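Local coordinates for ribose ABC transporter, substrate binding protein (Conexibacter woesei, PDB 4KQ9), which probably binds ribose or a related sugar in the periplasm as the solute-binding component of an ABC transporter, at residues Pro216-Ala230 against Arg235-Ala247. The protein carries 1 engineered substitution. Residues are numbered along the deposited sequence; the frame is centred on the assembly and turned at random.
Engineered in segment 216-230: Met220 (natural residue Val).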
loop_
_atom_site.group_PDB
_atom_site.type_symbol
_atom_site.label_atom_id
_atom_site.label_comp_id
_atom_site.label_asym_id
_atom_site.label_seq_id
_atom_site.Cartn_x
_atom_site.Cartn_y
_atom_site.Cartn_z
ATOM N N PRO A 216 0.532 27.892 1.635
ATOM C CA PRO A 216 0.140 26.500 1.921
ATOM C C PRO A 216 -1.287 26.219 1.524
ATOM O O PRO A 216 -2.195 26.975 1.863
ATOM C CB PRO A 216 0.296 26.390 3.441
ATOM C CG PRO A 216 0.231 27.804 3.941
ATOM C CD PRO A 216 0.913 28.613 2.862
ATOM N N GLY A 217 -1.484 25.157 0.770
ATOM C CA GLY A 217 -2.797 24.777 0.295
ATOM C C GLY A 217 -3.229 25.475 -0.969
ATOM O O GLY A 217 -4.265 25.188 -1.499
ATOM N N LYS A 218 -2.451 26.400 -1.491
ATOM C CA LYS A 218 -2.800 26.966 -2.790
ATOM C C LYS A 218 -2.698 25.909 -3.929
ATOM O O LYS A 218 -3.392 25.951 -4.959
ATOM C CB LYS A 218 -1.844 28.114 -3.091
ATOM C CG LYS A 218 -2.281 28.945 -4.294
ATOM C CD LYS A 218 -1.756 28.392 -5.609
ATOM N N ILE A 219 -1.762 25.006 -3.779
ATOM C CA ILE A 219 -1.656 23.878 -4.700
ATOM C C ILE A 219 -2.085 22.671 -3.916
ATOM O O ILE A 219 -1.571 22.409 -2.821
ATOM C CB ILE A 219 -0.198 23.685 -5.170
ATOM C CG1 ILE A 219 0.265 24.866 -6.053
ATOM C CG2 ILE A 219 -0.052 22.390 -5.922
ATOM C CD1 ILE A 219 1.743 24.904 -6.304
HETATM N N MSE A 220 -3.020 21.909 -4.444
HETATM C CA MSE A 220 -3.487 20.729 -3.690
HETATM C C MSE A 220 -2.509 19.571 -3.860
HETATM O O MSE A 220 -2.268 19.110 -4.964
HETATM C CB MSE A 220 -4.849 20.234 -4.186
HETATM C CG MSE A 220 -5.960 21.206 -3.798
HETATM SE SE MSE A 220 -7.629 20.246 -4.317
HETATM C CE MSE A 220 -7.357 20.415 -6.173
ATOM N N VAL A 221 -1.970 19.085 -2.769
ATOM C CA VAL A 221 -1.015 17.954 -2.802
ATOM C C VAL A 221 -1.665 16.702 -2.204
ATOM O O VAL A 221 -2.232 16.793 -1.111
ATOM C CB VAL A 221 0.175 18.331 -1.920
ATOM C CG1 VAL A 221 1.051 17.155 -1.655
ATOM C CG2 VAL A 221 0.915 19.539 -2.543
ATOM N N VAL A 222 -1.588 15.566 -2.915
ATOM C CA VAL A 222 -2.183 14.304 -2.517
ATOM C C VAL A 222 -1.125 13.184 -2.618
ATOM O O VAL A 222 -0.279 13.147 -3.556
ATOM C CB VAL A 222 -3.458 13.946 -3.334
ATOM C CG1 VAL A 222 -4.495 15.119 -3.430
ATOM C CG2 VAL A 222 -3.074 13.529 -4.721
ATOM N N GLY A 223 -1.168 12.294 -1.648
ATOM C CA GLY A 223 -0.177 11.186 -1.507
ATOM C C GLY A 223 -0.862 9.919 -0.999
ATOM O O GLY A 223 -2.075 9.889 -0.927
ATOM N N THR A 224 -0.112 8.887 -0.659
ATOM C CA THR A 224 -0.589 7.651 -0.142
ATOM C C THR A 224 0.392 7.188 0.955
ATOM O O THR A 224 1.566 7.313 0.808
ATOM C CB THR A 224 -0.653 6.573 -1.240
ATOM O OG1 THR A 224 -1.580 6.958 -2.239
ATOM C CG2 THR A 224 -1.058 5.274 -0.687
ATOM N N ASP A 225 -0.182 6.648 2.002
ATOM C CA ASP A 225 0.416 5.896 3.088
ATOM C C ASP A 225 -0.141 6.337 4.437
ATOM O O ASP A 225 -0.131 5.601 5.359
ATOM C CB ASP A 225 1.944 5.989 3.164
ATOM C CG ASP A 225 2.646 5.188 2.066
ATOM O OD1 ASP A 225 2.008 4.371 1.421
ATOM O OD2 ASP A 225 3.806 5.489 1.820
ATOM N N ALA A 226 -0.583 7.568 4.509
ATOM C CA ALA A 226 -1.024 8.118 5.770
ATOM C C ALA A 226 0.064 7.901 6.816
ATOM O O ALA A 226 -0.208 7.467 7.898
ATOM C CB ALA A 226 -2.319 7.477 6.219
ATOM N N ASN A 227 1.296 8.208 6.480
ATOM C CA ASN A 227 2.353 8.197 7.479
ATOM C C ASN A 227 2.245 9.359 8.440
ATOM O O ASN A 227 1.495 10.276 8.266
ATOM C CB ASN A 227 3.718 8.059 6.875
ATOM C CG ASN A 227 4.178 9.305 6.143
ATOM O OD1 ASN A 227 3.838 10.379 6.453
ATOM N ND2 ASN A 227 5.000 9.100 5.200
ATOM N N GLU A 228 3.038 9.298 9.473
ATOM C CA GLU A 228 2.921 10.312 10.504
ATOM C C GLU A 228 3.186 11.743 9.987
ATOM O O GLU A 228 2.522 12.682 10.366
ATOM C CB GLU A 228 3.876 9.944 11.656
ATOM C CG GLU A 228 3.888 10.963 12.771
ATOM C CD GLU A 228 4.872 10.610 13.901
ATOM O OE1 GLU A 228 4.677 9.554 14.542
ATOM O OE2 GLU A 228 5.822 11.409 14.163
ATOM N N GLY A 229 4.152 11.936 9.122
ATOM C CA GLY A 229 4.373 13.325 8.608
ATOM C C GLY A 229 3.250 13.807 7.716
ATOM O O GLY A 229 2.909 14.982 7.682
ATOM N N ALA A 230 2.662 12.858 6.983
ATOM C CA ALA A 230 1.508 13.131 6.152
ATOM C C ALA A 230 0.267 13.481 6.954
ATOM O O ALA A 230 -0.435 14.362 6.610
ATOM C CB ALA A 230 1.213 11.957 5.247
ATOM N N ARG A 235 -3.303 17.719 8.558
ATOM C CA ARG A 235 -3.891 18.502 9.646
ATOM C C ARG A 235 -3.520 19.974 9.457
ATOM O O ARG A 235 -4.410 20.825 9.528
ATOM C CB ARG A 235 -3.447 18.050 11.032
ATOM C CG ARG A 235 -4.222 16.881 11.535
ATOM C CD ARG A 235 -3.959 16.453 12.987
ATOM N NE ARG A 235 -2.571 16.030 13.100
ATOM C CZ ARG A 235 -2.128 14.788 13.257
ATOM N NH1 ARG A 235 -2.967 13.756 13.354
ATOM N NH2 ARG A 235 -0.802 14.569 13.320
ATOM N N ALA A 236 -2.248 20.255 9.211
ATOM C CA ALA A 236 -1.822 21.660 8.967
ATOM C C ALA A 236 -2.365 22.319 7.692
ATOM O O ALA A 236 -2.299 23.525 7.551
ATOM C CB ALA A 236 -0.325 21.763 8.950
ATOM N N GLY A 237 -2.905 21.574 6.755
ATOM C CA GLY A 237 -3.377 22.209 5.496
ATOM C C GLY A 237 -2.278 22.331 4.412
ATOM O O GLY A 237 -2.494 22.944 3.340
ATOM N N THR A 238 -1.088 21.790 4.642
ATOM C CA THR A 238 -0.049 21.896 3.615
ATOM C C THR A 238 -0.203 20.730 2.617
ATOM O O THR A 238 0.205 20.871 1.476
ATOM C CB THR A 238 1.351 21.846 4.177
ATOM O OG1 THR A 238 1.469 20.723 5.045
ATOM C CG2 THR A 238 1.727 23.137 4.997
HETATM N N MSE A 239 -0.807 19.607 3.045
HETATM C CA MSE A 239 -1.219 18.503 2.136
HETATM C C MSE A 239 -2.711 18.437 2.165
HETATM O O MSE A 239 -3.311 18.726 3.221
HETATM C CB MSE A 239 -0.695 17.181 2.633
HETATM C CG MSE A 239 0.761 17.011 2.234
HETATM SE SE MSE A 239 1.390 15.173 2.626
HETATM C CE MSE A 239 -0.148 14.207 2.193
ATOM N N ALA A 240 -3.353 18.072 1.060
ATOM C CA ALA A 240 -4.834 18.003 1.004
ATOM C C ALA A 240 -5.391 16.640 1.374
ATOM O O ALA A 240 -6.465 16.576 1.963
ATOM C CB ALA A 240 -5.355 18.397 -0.368
ATOM N N LEU A 241 -4.744 15.565 0.923
ATOM C CA LEU A 241 -5.293 14.205 1.080
ATOM C C LEU A 241 -4.171 13.198 1.179
ATOM O O LEU A 241 -3.160 13.290 0.432
ATOM C CB LEU A 241 -6.131 13.832 -0.130
ATOM C CG LEU A 241 -6.804 12.452 -0.264
ATOM C CD1 LEU A 241 -8.063 12.525 0.536
ATOM C CD2 LEU A 241 -7.258 12.100 -1.698
ATOM N N THR A 242 -4.324 12.247 2.059
ATOM C CA THR A 242 -3.533 11.034 1.959
ATOM C C THR A 242 -4.441 9.818 2.088
ATOM O O THR A 242 -5.605 9.933 2.556
ATOM C CB THR A 242 -2.432 11.033 3.036
ATOM O OG1 THR A 242 -1.551 9.923 2.840
ATOM C CG2 THR A 242 -3.000 10.974 4.433
ATOM N N VAL A 243 -3.938 8.646 1.731
ATOM C CA VAL A 243 -4.751 7.448 1.766
ATOM C C VAL A 243 -4.030 6.397 2.621
ATOM O O VAL A 243 -2.844 6.104 2.370
ATOM C CB VAL A 243 -5.040 6.913 0.365
ATOM C CG1 VAL A 243 -6.003 5.675 0.393
ATOM C CG2 VAL A 243 -5.697 8.000 -0.455
ATOM N N SER A 244 -4.726 5.820 3.608
ATOM C CA SER A 244 -4.201 4.636 4.367
ATOM C C SER A 244 -4.546 3.325 3.670
ATOM O O SER A 244 -5.672 3.161 3.179
ATOM C CB SER A 244 -4.768 4.615 5.741
ATOM O OG SER A 244 -4.445 3.398 6.346
ATOM N N GLN A 245 -3.556 2.426 3.585
ATOM C CA GLN A 245 -3.769 1.091 3.071
ATOM C C GLN A 245 -4.084 0.126 4.183
ATOM O O GLN A 245 -4.103 -1.042 3.940
ATOM C CB GLN A 245 -2.498 0.642 2.399
ATOM C CG GLN A 245 -2.203 1.421 1.140
ATOM C CD GLN A 245 -1.027 0.781 0.394
ATOM O OE1 GLN A 245 0.045 1.368 0.303
ATOM N NE2 GLN A 245 -1.209 -0.439 -0.072
ATOM N N CYS A 246 -4.302 0.610 5.414
ATOM C CA CYS A 246 -4.882 -0.198 6.502
ATOM C C CYS A 246 -4.075 -1.460 6.814
ATOM O O CYS A 246 -4.591 -2.579 6.758
ATOM C CB CYS A 246 -6.293 -0.566 6.126
ATOM S SG CYS A 246 -7.378 0.894 6.013
ATOM N N ALA A 247 -2.801 -1.254 7.084
ATOM C CA ALA A 247 -1.832 -2.342 7.277
ATOM C C ALA A 247 -2.282 -3.298 8.346
ATOM O O ALA A 247 -2.195 -4.536 8.204
ATOM C CB ALA A 247 -0.507 -1.757 7.653
HETATM O O HOH W 1 -1.997 20.852 -0.478
HETATM O O HOH W 2 -0.830 2.896 4.700
HETATM O O HOH W 3 1.136 2.385 2.767
HETATM O O HOH W 4 1.245 12.969 12.673
#
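Val221 O takes two backbone N-H groups in succession, Ala240 N at 2.8 Å and, weakly, Leu241 N at 3.5 Å, one carbonyl shared unevenly at the start of strand 241-244, which joins strand 220-222 in parallel. Further along, Gly223 N reaches Leu241 O (3.0 Å) and Asp225 N reaches Val243 O (2.7 Å). Before the shared carbonyl a water bridges Ile219 O, Val221 N and Thr238 O, standing in for a direct strand bond. Helix 228-236 crosses over one face of this beta-alpha-beta unit, its Ala230 CB meeting the Met239 CE methyl (selenomethionine) at 4.0 Å, while Val221 CG1 packs on Met239 CG. On the other face Val222 CG1 lies against Leu241 CB, and Tyr122 of helix 112-126 packs on Leu241. With chi1 at -173° the hydroxyl of Thr242 swings away from its N and beside its carbonyl carbon, where OG1 accepts from Ala226 N at 3.0 Å, a bent bond (142°); OG1 also pairs with Asp199, whose carboxylate bonds Asn227 N. A valine in place of Thr242 would probably leave Ala226 N without its acceptor and let the turn before the helix shift. Asn227 OD1 then caps the helix through Ala230 N (2.8 Å). Threonine hydroxyl, aspartate and asparagine thus satisfy three backbone N-H groups, those of Ala226, Asn227 and Ala230, implying a turn fixed by side chains where the sheet's backbone pairing gives out.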